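Local atomic coordinates of putative methyltransferase (PDB entry 7DMB), a protein that binds S-adenosyl-L-homocysteine and probably acts as a trans-acting methyltransferase in the polyketide pathway that makes calbistrin. Residues A[285-299]-A[344-358]. Sequence-based numbering, arbitrary orientation.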
loop_
_atom_site.group_PDB
_atom_site.type_symbol
_atom_site.label_atom_id
_atom_site.label_comp_id
_atom_site.label_asym_id
_atom_site.label_seq_id
_atom_site.Cartn_x
_atom_site.Cartn_y
_atom_site.Cartn_z
ATOM N N LEU A 285 0.740 -3.795 7.112
ATOM C CA LEU A 285 1.274 -4.977 7.779
ATOM C C LEU A 285 2.742 -5.200 7.418
ATOM O O LEU A 285 3.540 -5.583 8.276
ATOM C CB LEU A 285 0.421 -6.211 7.457
ATOM C CG LEU A 285 -1.076 -6.217 7.882
ATOM C CD1 LEU A 285 -1.692 -7.617 7.808
ATOM C CD2 LEU A 285 -1.287 -5.631 9.255
ATOM N N HIS A 286 3.134 -4.919 6.169
ATOM C CA HIS A 286 4.536 -5.120 5.805
ATOM C C HIS A 286 5.467 -4.147 6.522
ATOM O O HIS A 286 6.686 -4.359 6.511
ATOM C CB HIS A 286 4.733 -5.016 4.283
ATOM C CG HIS A 286 4.641 -3.623 3.738
ATOM N ND1 HIS A 286 3.683 -3.249 2.819
ATOM C CD2 HIS A 286 5.399 -2.522 3.959
ATOM C CE1 HIS A 286 3.851 -1.978 2.503
ATOM N NE2 HIS A 286 4.882 -1.512 3.186
ATOM N N ALA A 287 4.921 -3.074 7.117
ATOM C CA ALA A 287 5.722 -2.138 7.899
ATOM C C ALA A 287 6.010 -2.640 9.310
ATOM O O ALA A 287 6.792 -2.010 10.031
ATOM C CB ALA A 287 5.032 -0.767 7.971
ATOM N N THR A 288 5.436 -3.739 9.704
ATOM C CA THR A 288 5.689 -4.284 11.024
ATOM C C THR A 288 6.878 -5.237 10.977
ATOM O O THR A 288 7.212 -5.772 9.913
ATOM C CB THR A 288 4.436 -4.995 11.541
ATOM O OG1 THR A 288 4.218 -6.207 10.802
ATOM C CG2 THR A 288 3.232 -4.088 11.380
ATOM N N PRO A 289 7.552 -5.454 12.119
ATOM C CA PRO A 289 8.812 -6.219 12.092
ATOM C C PRO A 289 8.638 -7.720 11.919
ATOM O O PRO A 289 9.537 -8.377 11.372
ATOM C CB PRO A 289 9.478 -5.874 13.437
ATOM C CG PRO A 289 8.424 -5.251 14.274
ATOM C CD PRO A 289 7.397 -4.667 13.356
ATOM N N CYS A 290 7.517 -8.292 12.336
ATOM C CA CYS A 290 7.388 -9.742 12.327
ATOM C C CYS A 290 5.966 -10.060 11.882
ATOM O O CYS A 290 5.014 -9.823 12.628
ATOM C CB CYS A 290 7.697 -10.306 13.724
ATOM S SG CYS A 290 7.386 -12.064 13.947
ATOM N N LEU A 291 5.811 -10.570 10.664
ATOM C CA LEU A 291 4.471 -10.666 10.094
ATOM C C LEU A 291 3.600 -11.653 10.862
ATOM O O LEU A 291 2.397 -11.423 11.027
ATOM C CB LEU A 291 4.537 -11.052 8.616
ATOM C CG LEU A 291 5.281 -10.066 7.726
ATOM C CD1 LEU A 291 5.091 -10.453 6.292
ATOM C CD2 LEU A 291 4.786 -8.630 7.994
ATOM N N VAL A 292 4.184 -12.763 11.330
ATOM C CA VAL A 292 3.394 -13.778 12.020
ATOM C C VAL A 292 2.827 -13.227 13.329
ATOM O O VAL A 292 1.645 -13.420 13.640
ATOM C CB VAL A 292 4.235 -15.049 12.245
ATOM C CG1 VAL A 292 3.503 -16.019 13.153
ATOM C CG2 VAL A 292 4.557 -15.717 10.907
ATOM N N GLU A 293 3.646 -12.525 14.112
ATOM C CA GLU A 293 3.131 -11.911 15.333
ATOM C C GLU A 293 2.074 -10.866 15.009
ATOM O O GLU A 293 1.055 -10.754 15.708
ATOM C CB GLU A 293 4.279 -11.292 16.127
ATOM C CG GLU A 293 4.867 -12.214 17.189
ATOM C CD GLU A 293 6.031 -11.568 17.919
ATOM O OE1 GLU A 293 5.955 -10.346 18.169
ATOM O OE2 GLU A 293 7.016 -12.273 18.242
ATOM N N THR A 294 2.291 -10.114 13.930
ATOM C CA THR A 294 1.306 -9.150 13.454
ATOM C C THR A 294 0.003 -9.830 13.072
ATOM O O THR A 294 -1.088 -9.369 13.437
ATOM C CB THR A 294 1.863 -8.396 12.258
ATOM O OG1 THR A 294 2.805 -7.433 12.729
ATOM C CG2 THR A 294 0.729 -7.713 11.465
ATOM N N LEU A 295 0.092 -10.922 12.312
ATOM C CA LEU A 295 -1.131 -11.607 11.921
ATOM C C LEU A 295 -1.825 -12.270 13.123
ATOM O O LEU A 295 -3.060 -12.283 13.185
ATOM C CB LEU A 295 -0.815 -12.600 10.792
ATOM C CG LEU A 295 -0.433 -11.947 9.446
ATOM C CD1 LEU A 295 0.314 -12.879 8.503
ATOM C CD2 LEU A 295 -1.651 -11.381 8.727
ATOM N N LYS A 296 -1.066 -12.775 14.107
ATOM C CA LYS A 296 -1.693 -13.291 15.328
ATOM C C LYS A 296 -2.416 -12.189 16.093
ATOM O O LYS A 296 -3.439 -12.449 16.750
ATOM C CB LYS A 296 -0.656 -13.948 16.245
ATOM C CG LYS A 296 -0.023 -15.242 15.708
ATOM C CD LYS A 296 1.069 -15.783 16.658
ATOM C CE LYS A 296 1.599 -17.136 16.184
ATOM N NZ LYS A 296 2.457 -17.807 17.194
ATOM N N ASN A 297 -1.906 -10.961 16.034
ATOM C CA ASN A 297 -2.601 -9.859 16.691
ATOM C C ASN A 297 -3.858 -9.470 15.924
ATOM O O ASN A 297 -4.870 -9.114 16.544
ATOM C CB ASN A 297 -1.664 -8.665 16.863
ATOM C CG ASN A 297 -0.598 -8.909 17.926
ATOM O OD1 ASN A 297 -0.794 -9.704 18.857
ATOM N ND2 ASN A 297 0.545 -8.242 17.783
ATOM N N VAL A 298 -3.836 -9.573 14.589
ATOM C CA VAL A 298 -5.069 -9.377 13.826
ATOM C C VAL A 298 -6.097 -10.449 14.187
ATOM O O VAL A 298 -7.289 -10.160 14.327
ATOM C CB VAL A 298 -4.776 -9.360 12.315
ATOM C CG1 VAL A 298 -6.080 -9.368 11.529
ATOM C CG2 VAL A 298 -3.952 -8.140 11.938
ATOM N N ARG A 299 -5.654 -11.704 14.332
ATOM C CA ARG A 299 -6.584 -12.791 14.636
ATOM C C ARG A 299 -7.223 -12.611 16.009
ATOM O O ARG A 299 -8.413 -12.911 16.198
ATOM C CB ARG A 299 -5.867 -14.143 14.573
ATOM C CG ARG A 299 -6.797 -15.335 14.866
ATOM C CD ARG A 299 -6.041 -16.493 15.484
ATOM N NE ARG A 299 -6.547 -17.795 15.047
ATOM C CZ ARG A 299 -7.355 -18.569 15.770
ATOM N NH1 ARG A 299 -7.770 -18.166 16.971
ATOM N NH2 ARG A 299 -7.760 -19.739 15.287
ATOM N N ILE A 344 5.971 -8.717 0.297
ATOM C CA ILE A 344 6.035 -10.124 -0.113
ATOM C C ILE A 344 4.835 -10.454 -0.995
ATOM O O ILE A 344 3.774 -9.829 -0.846
ATOM C CB ILE A 344 6.105 -11.064 1.107
ATOM C CG1 ILE A 344 4.932 -10.799 2.067
ATOM C CG2 ILE A 344 7.450 -10.930 1.808
ATOM C CD1 ILE A 344 4.699 -11.888 3.092
ATOM N N PRO A 345 4.953 -11.406 -1.924
ATOM C CA PRO A 345 3.815 -11.748 -2.810
ATOM C C PRO A 345 2.803 -12.617 -2.083
ATOM O O PRO A 345 3.084 -13.071 -0.967
ATOM C CB PRO A 345 4.487 -12.512 -3.968
ATOM C CG PRO A 345 5.700 -13.180 -3.299
ATOM C CD PRO A 345 6.172 -12.177 -2.252
ATOM N N PRO A 346 1.631 -12.898 -2.687
ATOM C CA PRO A 346 0.578 -13.622 -1.944
ATOM C C PRO A 346 0.974 -15.009 -1.443
ATOM O O PRO A 346 0.572 -15.389 -0.334
ATOM C CB PRO A 346 -0.572 -13.700 -2.962
ATOM C CG PRO A 346 -0.365 -12.548 -3.864
ATOM C CD PRO A 346 1.109 -12.331 -3.951
ATOM N N ALA A 347 1.730 -15.785 -2.226
ATOM C CA ALA A 347 2.140 -17.111 -1.763
ATOM C C ALA A 347 2.853 -17.018 -0.422
ATOM O O ALA A 347 2.686 -17.888 0.443
ATOM C CB ALA A 347 3.042 -17.796 -2.797
ATOM N N GLU A 348 3.625 -15.951 -0.215
ATOM C CA GLU A 348 4.295 -15.794 1.070
ATOM C C GLU A 348 3.306 -15.398 2.162
ATOM O O GLU A 348 3.391 -15.907 3.287
ATOM C CB GLU A 348 5.431 -14.779 0.960
ATOM C CG GLU A 348 6.493 -14.877 2.084
ATOM C CD GLU A 348 6.865 -16.316 2.492
ATOM O OE1 GLU A 348 6.987 -16.580 3.719
ATOM O OE2 GLU A 348 7.053 -17.173 1.594
ATOM N N TRP A 349 2.357 -14.505 1.855
ATOM C CA TRP A 349 1.314 -14.179 2.830
ATOM C C TRP A 349 0.570 -15.441 3.258
ATOM O O TRP A 349 0.421 -15.706 4.452
ATOM C CB TRP A 349 0.348 -13.142 2.263
ATOM C CG TRP A 349 0.914 -11.740 2.257
ATOM C CD1 TRP A 349 1.368 -11.038 1.167
ATOM C CD2 TRP A 349 1.102 -10.885 3.392
ATOM N NE1 TRP A 349 1.821 -9.798 1.558
ATOM C CE2 TRP A 349 1.663 -9.672 2.915
ATOM C CE3 TRP A 349 0.857 -11.027 4.766
ATOM C CZ2 TRP A 349 2.003 -8.612 3.766
ATOM C CZ3 TRP A 349 1.170 -9.965 5.613
ATOM C CH2 TRP A 349 1.750 -8.775 5.107
ATOM N N ASP A 350 0.148 -16.254 2.286
ATOM C CA ASP A 350 -0.506 -17.531 2.568
ATOM C C ASP A 350 0.278 -18.354 3.585
ATOM O O ASP A 350 -0.281 -18.816 4.585
ATOM C CB ASP A 350 -0.688 -18.306 1.264
ATOM C CG ASP A 350 -1.305 -19.679 1.479
ATOM O OD1 ASP A 350 -2.465 -19.748 1.957
ATOM O OD2 ASP A 350 -0.629 -20.687 1.154
ATOM N N ARG A 351 1.581 -18.537 3.346
ATOM C CA ARG A 351 2.447 -19.227 4.302
ATOM C C ARG A 351 2.309 -18.651 5.704
ATOM O O ARG A 351 2.142 -19.383 6.686
ATOM C CB ARG A 351 3.911 -19.121 3.855
ATOM C CG ARG A 351 4.336 -20.050 2.727
ATOM C CD ARG A 351 5.849 -20.135 2.699
ATOM N NE ARG A 351 6.374 -20.624 3.978
ATOM C CZ ARG A 351 7.636 -20.495 4.388
ATOM N NH1 ARG A 351 8.530 -19.877 3.623
ATOM N NH2 ARG A 351 8.005 -20.992 5.566
ATOM N N ARG A 352 2.399 -17.331 5.820
ATOM C CA ARG A 352 2.472 -16.761 7.152
ATOM C C ARG A 352 1.101 -16.655 7.797
ATOM O O ARG A 352 1.002 -16.698 9.028
ATOM C CB ARG A 352 3.173 -15.414 7.088
ATOM C CG ARG A 352 4.668 -15.598 6.941
ATOM C CD ARG A 352 5.334 -14.315 6.670
ATOM N NE ARG A 352 6.582 -14.483 5.942
ATOM C CZ ARG A 352 7.742 -14.041 6.391
ATOM N NH1 ARG A 352 7.798 -13.441 7.577
ATOM N NH2 ARG A 352 8.834 -14.193 5.666
ATOM N N LEU A 353 0.047 -16.541 6.985
ATOM C CA LEU A 353 -1.306 -16.618 7.515
ATOM C C LEU A 353 -1.539 -17.962 8.196
ATOM O O LEU A 353 -2.102 -18.018 9.295
ATOM C CB LEU A 353 -2.316 -16.375 6.387
ATOM C CG LEU A 353 -2.549 -14.911 5.978
ATOM C CD1 LEU A 353 -3.090 -14.827 4.582
ATOM C CD2 LEU A 353 -3.479 -14.169 6.960
ATOM N N LYS A 354 -1.067 -19.053 7.583
ATOM C CA LYS A 354 -1.235 -20.376 8.186
ATOM C C LYS A 354 -0.497 -20.481 9.520
ATOM O O LYS A 354 -1.004 -21.088 10.472
ATOM C CB LYS A 354 -0.757 -21.459 7.217
ATOM C CG LYS A 354 -1.681 -21.650 6.027
ATOM C CD LYS A 354 -1.083 -22.568 4.950
ATOM C CE LYS A 354 -2.196 -23.161 4.077
ATOM N NZ LYS A 354 -1.708 -23.598 2.723
ATOM N N GLN A 355 0.690 -19.876 9.613
ATOM C CA GLN A 355 1.444 -19.853 10.861
ATOM C C GLN A 355 0.770 -19.022 11.940
ATOM O O GLN A 355 1.129 -19.155 13.112
ATOM C CB GLN A 355 2.856 -19.297 10.634
ATOM C CG GLN A 355 3.810 -20.265 9.959
ATOM C CD GLN A 355 4.792 -19.577 9.029
ATOM O OE1 GLN A 355 5.514 -18.670 9.432
ATOM N NE2 GLN A 355 4.820 -20.009 7.773
ATOM N N ALA A 356 -0.178 -18.158 11.581
ATOM C CA ALA A 356 -0.790 -17.245 12.539
ATOM C C ALA A 356 -2.205 -17.637 12.939
ATOM O O ALA A 356 -2.872 -16.867 13.635
ATOM C CB ALA A 356 -0.807 -15.822 11.971
ATOM N N GLY A 357 -2.695 -18.783 12.486
ATOM C CA GLY A 357 -4.040 -19.206 12.803
ATOM C C GLY A 357 -5.125 -18.809 11.819
ATOM O O GLY A 357 -6.307 -18.855 12.184
ATOM N N PHE A 358 -4.773 -18.408 10.599
ATOM C CA PHE A 358 -5.747 -18.265 9.528
ATOM C C PHE A 358 -5.701 -19.514 8.645
ATOM O O PHE A 358 -4.745 -20.282 8.689
ATOM C CB PHE A 358 -5.467 -17.010 8.689
ATOM C CG PHE A 358 -5.591 -15.713 9.452
ATOM C CD1 PHE A 358 -6.738 -14.943 9.349
ATOM C CD2 PHE A 358 -4.545 -15.249 10.236
ATOM C CE1 PHE A 358 -6.852 -13.733 10.034
ATOM C CE2 PHE A 358 -4.645 -14.043 10.925
ATOM C CZ PHE A 358 -5.793 -13.284 10.824
HETATM O O HOH W 1 6.976 -13.470 10.401
#
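Ile344 CD1 meets Leu291 CD1 tip to tip at 3.5 Å, opening a buried helix-helix packing on the Rossmann-like sheet of a class I methyltransferase. Helices 291-299 and 346-355 cross at -60° with their axes 8.7 Å apart, and strands 306-313 and 375-382 lie beneath them. Ile344 CD1 also sits over the Trp349 ring, the next residue to make contact. Leu291 CD1 lies over the face of the six-membered ring of Trp349 in a CH-pi contact, 4.2 Å from its centroid, whereas Leu295 CD1 comes to the edge. Trp349 CH2 reaches beyond helix 291-299 to Leu285 CB, tying in the 3-10 turn before Thr288, which touches S-adenosyl-L-homocysteine.

With its chain extended from CG to NE, Arg352 lays CD against Leu291 CB and CG against Val292 CG2. Arg352 NE donates to the anti lone pair of Glu348 OE1 at 3.1 Å, as part of a salt bridge, and NH1 forms another with Asp336; a water accepts from Val292 N and, weakly, from Arg352 NH1, bridging the helices. The next residue, Leu353, sets CD2 against Leu295 CD2 and over a face of the Phe358 ring, and Gln355 lies across Val292. The CA atoms of Lys296 and Ala356 are 4.9 Å apart, the nearest such pair between the segments. Ala356 CB presses on Leu295 CB at 3.4 Å, tighter than an ordinary carbon contact. Gly357, with positive phi, ends helix 346-355 in a Schellman motif. Its carbonyl O accepts Arg299 NE at 3.1 Å: the N-H points nearly straight at it (163°), in the guanidinium plane but 38° above the carbonyl plane. Phe358 then brings CZ near Val298 CG1 and turns its ring edge to the backbone of helix 291-299, with CE2 3.3 Å from Leu295 O.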